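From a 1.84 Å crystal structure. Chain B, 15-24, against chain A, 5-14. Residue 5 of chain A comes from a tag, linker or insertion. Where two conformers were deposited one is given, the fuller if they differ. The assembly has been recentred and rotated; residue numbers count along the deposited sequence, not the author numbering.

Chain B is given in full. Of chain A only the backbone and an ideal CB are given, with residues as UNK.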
# COMPACT_ATOMS: atom_id res chain seq x y z
N GLY B 15 5.29 2.67 -10.85
CA GLY B 15 4.64 2.28 -12.07
C GLY B 15 4.38 0.80 -12.20
O GLY B 15 4.50 0.02 -11.23
N ASN B 16 4.05 0.40 -13.42
CA ASN B 16 3.69 -0.99 -13.74
C ASN B 16 2.63 -1.50 -12.78
O ASN B 16 2.71 -2.62 -12.22
CB ASN B 16 4.94 -1.87 -13.75
CG ASN B 16 5.84 -1.57 -14.93
OD1 ASN B 16 5.41 -1.62 -16.07
ND2 ASN B 16 7.11 -1.20 -14.64
N THR B 17 1.61 -0.67 -12.58
CA THR B 17 0.60 -0.95 -11.57
C THR B 17 -0.47 -1.85 -12.14
O THR B 17 -0.66 -1.93 -13.37
CB THR B 17 -0.05 0.35 -11.11
OG1 THR B 17 -0.55 1.04 -12.26
CG2 THR B 17 0.99 1.24 -10.35
N PRO B 18 -1.19 -2.54 -11.25
CA PRO B 18 -2.14 -3.49 -11.80
C PRO B 18 -3.43 -2.86 -12.29
O PRO B 18 -3.83 -1.77 -11.87
CB PRO B 18 -2.43 -4.41 -10.62
CG PRO B 18 -2.18 -3.61 -9.42
CD PRO B 18 -1.13 -2.59 -9.78
N LEU B 19 -4.07 -3.58 -13.21
CA LEU B 19 -5.33 -3.17 -13.74
C LEU B 19 -6.28 -4.32 -13.33
O LEU B 19 -6.00 -5.47 -13.58
CB LEU B 19 -5.12 -2.96 -15.24
CG LEU B 19 -6.26 -2.45 -16.05
CD1 LEU B 19 -6.76 -1.10 -15.56
CD2 LEU B 19 -5.88 -2.43 -17.54
N VAL B 20 -7.32 -4.03 -12.57
CA VAL B 20 -8.17 -5.05 -11.97
C VAL B 20 -9.60 -4.95 -12.53
O VAL B 20 -10.17 -3.85 -12.59
CB VAL B 20 -8.23 -4.87 -10.44
CG1 VAL B 20 -9.07 -5.98 -9.84
CG2 VAL B 20 -6.81 -4.85 -9.84
N LYS B 21 -10.19 -6.09 -12.90
CA LYS B 21 -11.56 -6.13 -13.40
C LYS B 21 -12.57 -6.08 -12.26
O LYS B 21 -12.36 -6.69 -11.21
CB LYS B 21 -11.80 -7.37 -14.26
CG LYS B 21 -13.17 -7.39 -14.94
CD LYS B 21 -13.26 -8.55 -15.94
CE LYS B 21 -14.60 -8.50 -16.65
NZ LYS B 21 -14.74 -9.66 -17.58
N ILE B 22 -13.67 -5.36 -12.47
CA ILE B 22 -14.78 -5.32 -11.53
C ILE B 22 -15.70 -6.56 -11.73
O ILE B 22 -16.20 -6.80 -12.82
CB ILE B 22 -15.56 -4.01 -11.70
CG1 ILE B 22 -14.67 -2.82 -11.36
CG2 ILE B 22 -16.86 -4.02 -10.89
CD1 ILE B 22 -14.28 -2.68 -9.89
N ASN B 23 -15.89 -7.33 -10.66
CA ASN B 23 -16.57 -8.65 -10.76
C ASN B 23 -17.89 -8.81 -10.04
O ASN B 23 -18.69 -9.68 -10.41
CB ASN B 23 -15.67 -9.75 -10.20
CG ASN B 23 -14.38 -9.88 -10.95
OD1 ASN B 23 -14.38 -10.19 -12.14
ND2 ASN B 23 -13.28 -9.59 -10.28
N ASN B 24 -18.08 -8.07 -8.96
CA ASN B 24 -19.28 -8.22 -8.15
C ASN B 24 -20.29 -7.09 -8.38
O ASN B 24 -21.49 -7.35 -8.50
CB ASN B 24 -18.89 -8.37 -6.68
CG ASN B 24 -18.16 -9.69 -6.39
OD1 ASN B 24 -17.14 -9.72 -5.71
ND2 ASN B 24 -18.69 -10.78 -6.92
N UNK A 5 0.08 -6.47 -16.31
CA UNK A 5 -0.50 -6.61 -14.94
C UNK A 5 -2.05 -6.48 -14.95
O UNK A 5 -2.61 -5.87 -14.02
CB UNK A 5 0.09 -5.55 -14.01
N UNK A 6 -2.72 -7.06 -15.96
CA UNK A 6 -4.19 -7.20 -15.90
C UNK A 6 -4.57 -8.28 -14.88
O UNK A 6 -4.06 -9.40 -14.97
CB UNK A 6 -4.76 -7.55 -17.28
N UNK A 7 -5.44 -7.96 -13.93
CA UNK A 7 -5.87 -8.91 -12.89
C UNK A 7 -7.38 -9.10 -12.93
O UNK A 7 -8.13 -8.14 -13.12
CB UNK A 7 -5.44 -8.43 -11.50
N UNK A 8 -7.82 -10.33 -12.68
CA UNK A 8 -9.25 -10.59 -12.59
C UNK A 8 -9.84 -10.09 -11.29
O UNK A 8 -10.98 -9.63 -11.27
CB UNK A 8 -9.53 -12.09 -12.74
N UNK A 9 -9.09 -10.21 -10.21
CA UNK A 9 -9.48 -9.58 -8.96
C UNK A 9 -8.23 -9.26 -8.17
O UNK A 9 -7.11 -9.64 -8.55
CB UNK A 9 -10.42 -10.48 -8.15
N UNK A 10 -8.42 -8.57 -7.05
CA UNK A 10 -7.26 -8.27 -6.18
C UNK A 10 -6.55 -9.54 -5.69
O UNK A 10 -5.37 -9.52 -5.34
CB UNK A 10 -7.71 -7.45 -4.97
N UNK A 11 -7.27 -10.66 -5.64
CA UNK A 11 -6.62 -11.93 -5.27
C UNK A 11 -5.43 -12.23 -6.16
O UNK A 11 -4.43 -12.80 -5.70
CB UNK A 11 -7.62 -13.09 -5.35
N UNK A 12 -5.51 -11.85 -7.43
CA UNK A 12 -4.41 -12.12 -8.34
C UNK A 12 -3.16 -11.27 -8.09
O UNK A 12 -2.08 -11.56 -8.62
CB UNK A 12 -4.89 -11.90 -9.78
N UNK A 13 -3.28 -10.22 -7.28
CA UNK A 13 -2.12 -9.39 -6.94
C UNK A 13 -1.30 -9.91 -5.75
O UNK A 13 -0.27 -9.32 -5.40
CB UNK A 13 -2.59 -7.97 -6.64
N UNK A 14 -1.76 -10.97 -5.11
CA UNK A 14 -1.11 -11.54 -3.93
C UNK A 14 0.16 -12.24 -4.41
O UNK A 14 0.16 -12.98 -5.40
CB UNK A 14 -2.03 -12.50 -3.18

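The two stretches pair as short parallel strands, and the backbone of chain A carries much of the contact whatever its side chains. Leu B19 N donates to the carbonyl O of position 5 (2.8 Å), Leu B19 O accepts from N of position 7 (2.6 Å), and Lys B21 N donates to O of position 7 (2.9 Å).

At position 5 the CA-to-CB bond points toward chain B, and the ideal CB lies 3.8 Å from both Thr B17 O and Pro B18 CA. Carbonyls dominate here, so a small or polar residue would suit. The deposited residue is Ser A5, which comes from a tag; its OG lies 3.7 Å from Asn B16 O, too far for a hydrogen bond.

Position 6 sends its CB to the same sheet face as Leu B19, whose CD2 is available to a long apolar chain; leucine, isoleucine or methionine would all serve. Leu A6 brings CD1 to 3.7 Å from Leu B19 CD2.

Position 7 turns to the other face, shared with Val B20. Its ideal CB is already 3.7 Å from Leu B19 O and 4.2 Å from Val B20 CG2, which favours a small apolar residue, though the backbone angles (-122/143) would also accept a beta-branched one. It is Ala A7, whose CB contacts Val B20 CG2.

At position 8 the CB points away, and chain B hardly constrains the side chain. The backbone matters more: its O receives a short hydrogen bond from Asn B23 ND2 (2.5 Å). Many polar residues would fit. Asn A8 merely passes near chain B, OD1 lying 4.3 Å from Lys B21 CD, and its side chain makes no hydrogen bond across the contact.

Position 9 also points away overall, yet its ideal CB sits 3.7 Å from Asn B23 ND2. A small residue is suitable, and one with an acceptor could help start the following 3-10 turn. Ser A9 does so weakly, OG accepting from N of position 11 at 3.1 Å.

Position 10 points sideways, its ideal CB 5.3 Å from Val B20 CG1, and a medium apolar residue would meet that methyl. Val A10 places CG1 4.4 Å from Val B20 CG1.

Positions 11 and 14, out of reach of chain B, are Ile A11 and Ile A14. Position 12 points toward chain B without touching it. An acceptor there could bind the preceding amides, and Asp A12 OD2 accepts from Ser A9 N at 3.0 Å.

Position 13 faces Pro B18 and Val B20, its ideal CB 5.2 Å from Pro B18 CG, leaving room for leucine or methionine. Leu A13 sets CD2 3.4 Å from Pro B18 CB and CD1 4.1 Å from Val B20 CG2.

Chain A 5-14: SLANSVIDLI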
# COMPACT_ATOMS: atom_id res chain seq x y z
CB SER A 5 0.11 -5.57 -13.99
OG SER A 5 1.51 -5.73 -13.91
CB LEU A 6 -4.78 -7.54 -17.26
CG LEU A 6 -6.31 -7.45 -17.37
CD1 LEU A 6 -6.77 -6.04 -17.14
CD2 LEU A 6 -6.80 -7.91 -18.72
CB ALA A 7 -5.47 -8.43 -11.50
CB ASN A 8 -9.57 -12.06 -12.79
CG ASN A 8 -9.78 -12.39 -14.24
OD1 ASN A 8 -10.52 -11.71 -14.94
ND2 ASN A 8 -9.11 -13.42 -14.71
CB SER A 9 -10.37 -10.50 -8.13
OG SER A 9 -9.56 -11.52 -7.54
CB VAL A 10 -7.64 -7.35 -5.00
CG1 VAL A 10 -8.05 -5.95 -5.51
CG2 VAL A 10 -8.72 -7.95 -4.11
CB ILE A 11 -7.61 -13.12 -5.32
CG1 ILE A 11 -8.71 -12.89 -4.27
CG2 ILE A 11 -6.84 -14.46 -5.16
CD1 ILE A 11 -9.81 -13.95 -4.23
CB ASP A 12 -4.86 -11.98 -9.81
CG ASP A 12 -6.00 -12.91 -10.15
OD1 ASP A 12 -5.86 -14.14 -9.98
OD2 ASP A 12 -7.06 -12.42 -10.54
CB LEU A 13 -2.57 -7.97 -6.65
CG LEU A 13 -3.48 -7.32 -7.70
CD1 LEU A 13 -3.82 -5.88 -7.30
CD2 LEU A 13 -2.87 -7.41 -9.07
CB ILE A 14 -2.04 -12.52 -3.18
CG1 ILE A 14 -3.25 -11.76 -2.61
CG2 ILE A 14 -1.29 -13.23 -2.03
CD1 ILE A 14 -4.36 -12.64 -2.02
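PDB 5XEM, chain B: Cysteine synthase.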